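PDB 3LOP: substrate binding periplasmic protein, which binds leucine in the cleft between its two lobes and probably serves as the periplasmic substrate-binding component of an amino-acid transport system. Local coordinates for residues A[24-36]-A[283-297]. Residues are numbered along the deposited sequence; the frame is centred on the assembly and turned at random.
Sequences ALNAGARLYFDWL and SFRAVEGFVAAKVLA. With LEU (leucine), chain B; EDO (1,2-ethanediol), chain C.
Tyr32 of helix 19-38 fits as a knob among Phe290, Ala293, Lys294 and Ala297 of helix 284-303. Its CB lies against the methyl of Ala293 and, 3.6 Å away, Phe290 CD1; CG also nears that methyl. The ring turns its CD1 edge to the face of Phe290 in a T-shaped pair, planes at 88°, while CD2 meets Lys294 N and CE2 reaches Ala297 CB. Lys294 CB makes a CH-pi contact over one face, 3.8 Å from the centroid of the Tyr32 ring, and Lys294 CG lies by CE1 and CZ. At the tip, OH touches Lys294 CG and shares a water with Lys294 O, whereas the Lys294 ammonium runs on to Glu267. Ala293 CB makes a CH-pi contact over a face of Phe33, which, like Leu296, packs on strand 74-78 of one lobe's parallel sheet in this periplasmic-binding-protein fold.

Farther toward the N-termini, Gly28 and Gly289 lack side chains, so the backbones meet directly: the segment axes approach to 6.4 Å, and Gly28 CA lies 3.3 Å from Ala286 O. Beyond them, Glu288 holds Arg285 by a salt bridge while NH1 and NH2 both donate to OXT of the bound leucine. Glycine-mediated apolar packing thus carries, at one end, a charged group that grips the ligand carboxylate.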
loop_
_atom_site.group_PDB
_atom_site.type_symbol
_atom_site.label_atom_id
_atom_site.label_comp_id
_atom_site.label_asym_id
_atom_site.label_seq_id
_atom_site.Cartn_x
_atom_site.Cartn_y
_atom_site.Cartn_z
ATOM N N ALA A 24 10.677 0.410 -2.138
ATOM C CA ALA A 24 10.346 -0.816 -1.413
ATOM C C ALA A 24 9.412 -1.720 -2.213
ATOM O O ALA A 24 9.610 -2.935 -2.267
ATOM C CB ALA A 24 9.718 -0.478 -0.069
ATOM N N LEU A 25 8.390 -1.132 -2.826
ATOM C CA LEU A 25 7.455 -1.913 -3.626
ATOM C C LEU A 25 8.189 -2.537 -4.811
ATOM O O LEU A 25 7.978 -3.704 -5.139
ATOM C CB LEU A 25 6.309 -1.026 -4.117
ATOM C CG LEU A 25 5.336 -0.610 -3.010
ATOM C CD1 LEU A 25 4.550 0.604 -3.446
ATOM C CD2 LEU A 25 4.400 -1.767 -2.680
ATOM N N ASN A 26 9.057 -1.759 -5.451
ATOM C CA ASN A 26 9.818 -2.277 -6.577
ATOM C C ASN A 26 10.782 -3.367 -6.114
ATOM O O ASN A 26 10.926 -4.397 -6.771
ATOM C CB ASN A 26 10.610 -1.160 -7.252
ATOM C CG ASN A 26 11.563 -1.687 -8.305
ATOM O OD1 ASN A 26 11.142 -2.186 -9.352
ATOM N ND2 ASN A 26 12.855 -1.595 -8.028
ATOM N N ALA A 27 11.440 -3.142 -4.982
ATOM C CA ALA A 27 12.385 -4.123 -4.458
ATOM C C ALA A 27 11.698 -5.453 -4.164
ATOM O O ALA A 27 12.248 -6.517 -4.441
ATOM C CB ALA A 27 13.048 -3.591 -3.198
ATOM N N GLY A 28 10.501 -5.392 -3.594
ATOM C CA GLY A 28 9.784 -6.615 -3.285
ATOM C C GLY A 28 9.347 -7.372 -4.524
ATOM O O GLY A 28 9.447 -8.597 -4.580
ATOM N N ALA A 29 8.859 -6.647 -5.523
ATOM C CA ALA A 29 8.412 -7.284 -6.756
ATOM C C ALA A 29 9.606 -7.856 -7.515
ATOM O O ALA A 29 9.556 -8.982 -8.017
ATOM C CB ALA A 29 7.663 -6.275 -7.625
ATOM N N ARG A 30 10.679 -7.077 -7.597
ATOM C CA ARG A 30 11.882 -7.512 -8.294
ATOM C C ARG A 30 12.442 -8.749 -7.599
ATOM O O ARG A 30 12.882 -9.696 -8.253
ATOM C CB ARG A 30 12.923 -6.390 -8.300
ATOM C CG ARG A 30 14.199 -6.731 -9.059
ATOM C CD ARG A 30 15.134 -5.532 -9.121
ATOM N NE ARG A 30 16.347 -5.808 -9.888
ATOM C CZ ARG A 30 17.328 -6.609 -9.482
ATOM N NH1 ARG A 30 17.247 -7.220 -8.308
ATOM N NH2 ARG A 30 18.395 -6.794 -10.250
ATOM N N LEU A 31 12.416 -8.742 -6.270
ATOM C CA LEU A 31 12.919 -9.880 -5.517
ATOM C C LEU A 31 12.117 -11.129 -5.856
ATOM O O LEU A 31 12.686 -12.192 -6.119
ATOM C CB LEU A 31 12.835 -9.618 -4.010
ATOM C CG LEU A 31 13.231 -10.809 -3.127
ATOM C CD1 LEU A 31 14.682 -11.188 -3.375
ATOM C CD2 LEU A 31 13.015 -10.454 -1.663
ATOM N N TYR A 32 10.792 -11.011 -5.852
ATOM C CA TYR A 32 9.985 -12.180 -6.157
ATOM C C TYR A 32 10.258 -12.716 -7.557
ATOM O O TYR A 32 10.420 -13.921 -7.744
ATOM C CB TYR A 32 8.488 -11.901 -6.021
ATOM C CG TYR A 32 7.712 -13.176 -6.234
ATOM C CD1 TYR A 32 7.705 -14.172 -5.254
ATOM C CD2 TYR A 32 7.123 -13.459 -7.466
ATOM C CE1 TYR A 32 7.148 -15.420 -5.499
ATOM C CE2 TYR A 32 6.562 -14.706 -7.723
ATOM C CZ TYR A 32 6.584 -15.681 -6.737
ATOM O OH TYR A 32 6.078 -16.933 -7.004
ATOM N N PHE A 33 10.307 -11.833 -8.547
ATOM C CA PHE A 33 10.549 -12.295 -9.905
ATOM C C PHE A 33 11.951 -12.868 -10.093
ATOM O O PHE A 33 12.121 -13.840 -10.823
ATOM C CB PHE A 33 10.262 -11.176 -10.911
ATOM C CG PHE A 33 8.796 -10.848 -11.040
ATOM C CD1 PHE A 33 7.854 -11.865 -11.166
ATOM C CD2 PHE A 33 8.356 -9.529 -11.034
ATOM C CE1 PHE A 33 6.495 -11.573 -11.282
ATOM C CE2 PHE A 33 6.998 -9.229 -11.150
ATOM C CZ PHE A 33 6.070 -10.252 -11.272
ATOM N N ASP A 34 12.954 -12.290 -9.437
ATOM C CA ASP A 34 14.309 -12.831 -9.551
ATOM C C ASP A 34 14.318 -14.232 -8.940
ATOM O O ASP A 34 14.945 -15.145 -9.463
ATOM C CB ASP A 34 15.329 -11.956 -8.811
ATOM C CG ASP A 34 15.659 -10.676 -9.556
ATOM O OD1 ASP A 34 15.436 -10.621 -10.784
ATOM O OD2 ASP A 34 16.165 -9.728 -8.915
ATOM N N TRP A 35 13.610 -14.381 -7.824
ATOM C CA TRP A 35 13.488 -15.652 -7.108
ATOM C C TRP A 35 12.775 -16.671 -7.999
ATOM O O TRP A 35 13.219 -17.818 -8.138
ATOM C CB TRP A 35 12.714 -15.381 -5.812
ATOM C CG TRP A 35 12.144 -16.553 -5.050
ATOM C CD1 TRP A 35 10.833 -16.722 -4.709
ATOM C CD2 TRP A 35 12.865 -17.608 -4.389
ATOM N NE1 TRP A 35 10.688 -17.798 -3.873
ATOM C CE2 TRP A 35 11.918 -18.365 -3.659
ATOM C CE3 TRP A 35 14.214 -17.987 -4.339
ATOM C CZ2 TRP A 35 12.274 -19.474 -2.886
ATOM C CZ3 TRP A 35 14.568 -19.095 -3.566
ATOM C CH2 TRP A 35 13.600 -19.823 -2.852
ATOM N N LEU A 36 11.684 -16.241 -8.624
ATOM C CA LEU A 36 10.921 -17.103 -9.517
ATOM C C LEU A 36 11.811 -17.551 -10.675
ATOM O O LEU A 36 11.804 -18.722 -11.064
ATOM C CB LEU A 36 9.703 -16.348 -10.055
ATOM C CG LEU A 36 8.779 -17.097 -11.016
ATOM C CD1 LEU A 36 8.155 -18.288 -10.306
ATOM C CD2 LEU A 36 7.702 -16.148 -11.520
ATOM N N SER A 283 10.363 -5.292 4.763
ATOM C CA SER A 283 9.502 -4.220 5.255
ATOM C C SER A 283 8.083 -4.485 4.794
ATOM O O SER A 283 7.856 -5.316 3.915
ATOM C CB SER A 283 9.949 -2.865 4.701
ATOM O OG SER A 283 9.681 -2.777 3.310
ATOM N N PHE A 284 7.128 -3.771 5.377
ATOM C CA PHE A 284 5.738 -3.948 4.991
ATOM C C PHE A 284 5.515 -3.681 3.504
ATOM O O PHE A 284 4.894 -4.493 2.819
ATOM C CB PHE A 284 4.830 -3.039 5.827
ATOM C CG PHE A 284 4.279 -3.702 7.063
ATOM C CD1 PHE A 284 3.246 -4.633 6.968
ATOM C CD2 PHE A 284 4.801 -3.406 8.318
ATOM C CE1 PHE A 284 2.739 -5.261 8.109
ATOM C CE2 PHE A 284 4.303 -4.027 9.467
ATOM C CZ PHE A 284 3.270 -4.956 9.360
ATOM N N ARG A 285 6.028 -2.565 2.993
ATOM C CA ARG A 285 5.822 -2.256 1.583
ATOM C C ARG A 285 6.572 -3.213 0.656
ATOM O O ARG A 285 6.113 -3.485 -0.450
ATOM C CB ARG A 285 6.202 -0.799 1.275
ATOM C CG ARG A 285 5.489 0.256 2.143
ATOM C CD ARG A 285 4.023 -0.077 2.443
ATOM N NE ARG A 285 3.131 -0.032 1.282
ATOM C CZ ARG A 285 2.613 1.079 0.757
ATOM N NH1 ARG A 285 2.893 2.272 1.273
ATOM N NH2 ARG A 285 1.779 0.991 -0.274
ATOM N N ALA A 286 7.712 -3.741 1.097
ATOM C CA ALA A 286 8.448 -4.682 0.258
ATOM C C ALA A 286 7.647 -5.981 0.181
ATOM O O ALA A 286 7.593 -6.637 -0.862
ATOM C CB ALA A 286 9.836 -4.942 0.839
ATOM N N VAL A 287 7.022 -6.353 1.295
ATOM C CA VAL A 287 6.203 -7.558 1.317
ATOM C C VAL A 287 5.000 -7.362 0.399
ATOM O O VAL A 287 4.585 -8.292 -0.291
ATOM C CB VAL A 287 5.740 -7.887 2.755
ATOM C CG1 VAL A 287 4.645 -8.956 2.740
ATOM C CG2 VAL A 287 6.933 -8.386 3.563
ATOM N N GLU A 288 4.451 -6.148 0.382
ATOM C CA GLU A 288 3.309 -5.840 -0.473
ATOM C C GLU A 288 3.693 -6.055 -1.942
ATOM O O GLU A 288 2.920 -6.606 -2.720
ATOM C CB GLU A 288 2.858 -4.390 -0.257
ATOM C CG GLU A 288 1.537 -4.045 -0.931
ATOM C CD GLU A 288 1.085 -2.619 -0.656
ATOM O OE1 GLU A 288 1.516 -2.038 0.365
ATOM O OE2 GLU A 288 0.286 -2.084 -1.453
ATOM N N GLY A 289 4.897 -5.628 -2.312
ATOM C CA GLY A 289 5.349 -5.801 -3.684
ATOM C C GLY A 289 5.585 -7.266 -4.016
ATOM O O GLY A 289 5.274 -7.725 -5.120
ATOM N N PHE A 290 6.155 -7.989 -3.058
ATOM C CA PHE A 290 6.444 -9.417 -3.185
ATOM C C PHE A 290 5.126 -10.170 -3.411
ATOM O O PHE A 290 5.007 -10.994 -4.326
ATOM C CB PHE A 290 7.116 -9.887 -1.886
ATOM C CG PHE A 290 7.727 -11.264 -1.949
ATOM C CD1 PHE A 290 9.009 -11.453 -2.458
ATOM C CD2 PHE A 290 7.044 -12.360 -1.439
ATOM C CE1 PHE A 290 9.605 -12.721 -2.449
ATOM C CE2 PHE A 290 7.628 -13.632 -1.427
ATOM C CZ PHE A 290 8.910 -13.810 -1.932
ATOM N N VAL A 291 4.136 -9.866 -2.576
ATOM C CA VAL A 291 2.822 -10.500 -2.660
ATOM C C VAL A 291 2.110 -10.191 -3.975
ATOM O O VAL A 291 1.538 -11.083 -4.603
ATOM C CB VAL A 291 1.933 -10.066 -1.465
ATOM C CG1 VAL A 291 0.487 -10.476 -1.695
ATOM C CG2 VAL A 291 2.446 -10.712 -0.182
ATOM N N ALA A 292 2.143 -8.931 -4.395
ATOM C CA ALA A 292 1.491 -8.553 -5.643
ATOM C C ALA A 292 2.125 -9.305 -6.806
ATOM O O ALA A 292 1.427 -9.829 -7.679
ATOM C CB ALA A 292 1.601 -7.052 -5.861
ATOM N N ALA A 293 3.453 -9.367 -6.807
ATOM C CA ALA A 293 4.172 -10.063 -7.866
ATOM C C ALA A 293 3.818 -11.547 -7.897
ATOM O O ALA A 293 3.647 -12.123 -8.969
ATOM C CB ALA A 293 5.676 -9.885 -7.687
ATOM N N LYS A 294 3.698 -12.163 -6.722
ATOM C CA LYS A 294 3.370 -13.583 -6.657
ATOM C C LYS A 294 1.952 -13.847 -7.165
ATOM O O LYS A 294 1.709 -14.837 -7.852
ATOM C CB LYS A 294 3.528 -14.111 -5.227
ATOM C CG LYS A 294 3.400 -15.625 -5.143
ATOM C CD LYS A 294 3.829 -16.160 -3.788
ATOM C CE LYS A 294 3.779 -17.681 -3.777
ATOM N NZ LYS A 294 4.214 -18.234 -2.465
ATOM N N VAL A 295 1.017 -12.965 -6.823
ATOM C CA VAL A 295 -0.361 -13.116 -7.283
ATOM C C VAL A 295 -0.394 -13.023 -8.809
ATOM O O VAL A 295 -1.057 -13.816 -9.479
ATOM C CB VAL A 295 -1.270 -12.023 -6.681
ATOM C CG1 VAL A 295 -2.613 -11.996 -7.399
ATOM C CG2 VAL A 295 -1.482 -12.292 -5.200
ATOM N N LEU A 296 0.325 -12.047 -9.357
ATOM C CA LEU A 296 0.378 -11.877 -10.803
ATOM C C LEU A 296 1.039 -13.090 -11.452
ATOM O O LEU A 296 0.586 -13.569 -12.488
ATOM C CB LEU A 296 1.152 -10.603 -11.160
ATOM C CG LEU A 296 1.407 -10.346 -12.649
ATOM C CD1 LEU A 296 0.092 -10.331 -13.429
ATOM C CD2 LEU A 296 2.136 -9.017 -12.802
ATOM N N ALA A 297 2.106 -13.591 -10.837
ATOM C CA ALA A 297 2.813 -14.747 -11.374
ATOM C C ALA A 297 1.899 -15.966 -11.492
ATOM O O ALA A 297 1.985 -16.712 -12.465
ATOM C CB ALA A 297 4.021 -15.078 -10.500
HETATM N N LEU B . -0.346 4.768 -2.474
HETATM C CA LEU B . 0.143 5.794 -1.512
HETATM C C LEU B . 1.168 5.183 -0.576
HETATM O O LEU B . 1.952 5.961 0.002
HETATM C CB LEU B . -1.029 6.327 -0.707
HETATM C CG LEU B . -2.125 6.660 -1.712
HETATM C CD1 LEU B . -3.440 6.297 -1.182
HETATM C CD2 LEU B . -2.068 8.091 -2.067
HETATM O OXT LEU B . 1.167 3.939 -0.435
HETATM C C1 EDO C . 12.933 -9.849 -12.794
HETATM O O1 EDO C . 13.103 -8.861 -11.775
HETATM C C2 EDO C . 13.914 -9.585 -13.930
HETATM O O2 EDO C . 13.541 -8.387 -14.605
HETATM O O HOH W 1 3.336 -17.393 -8.069
#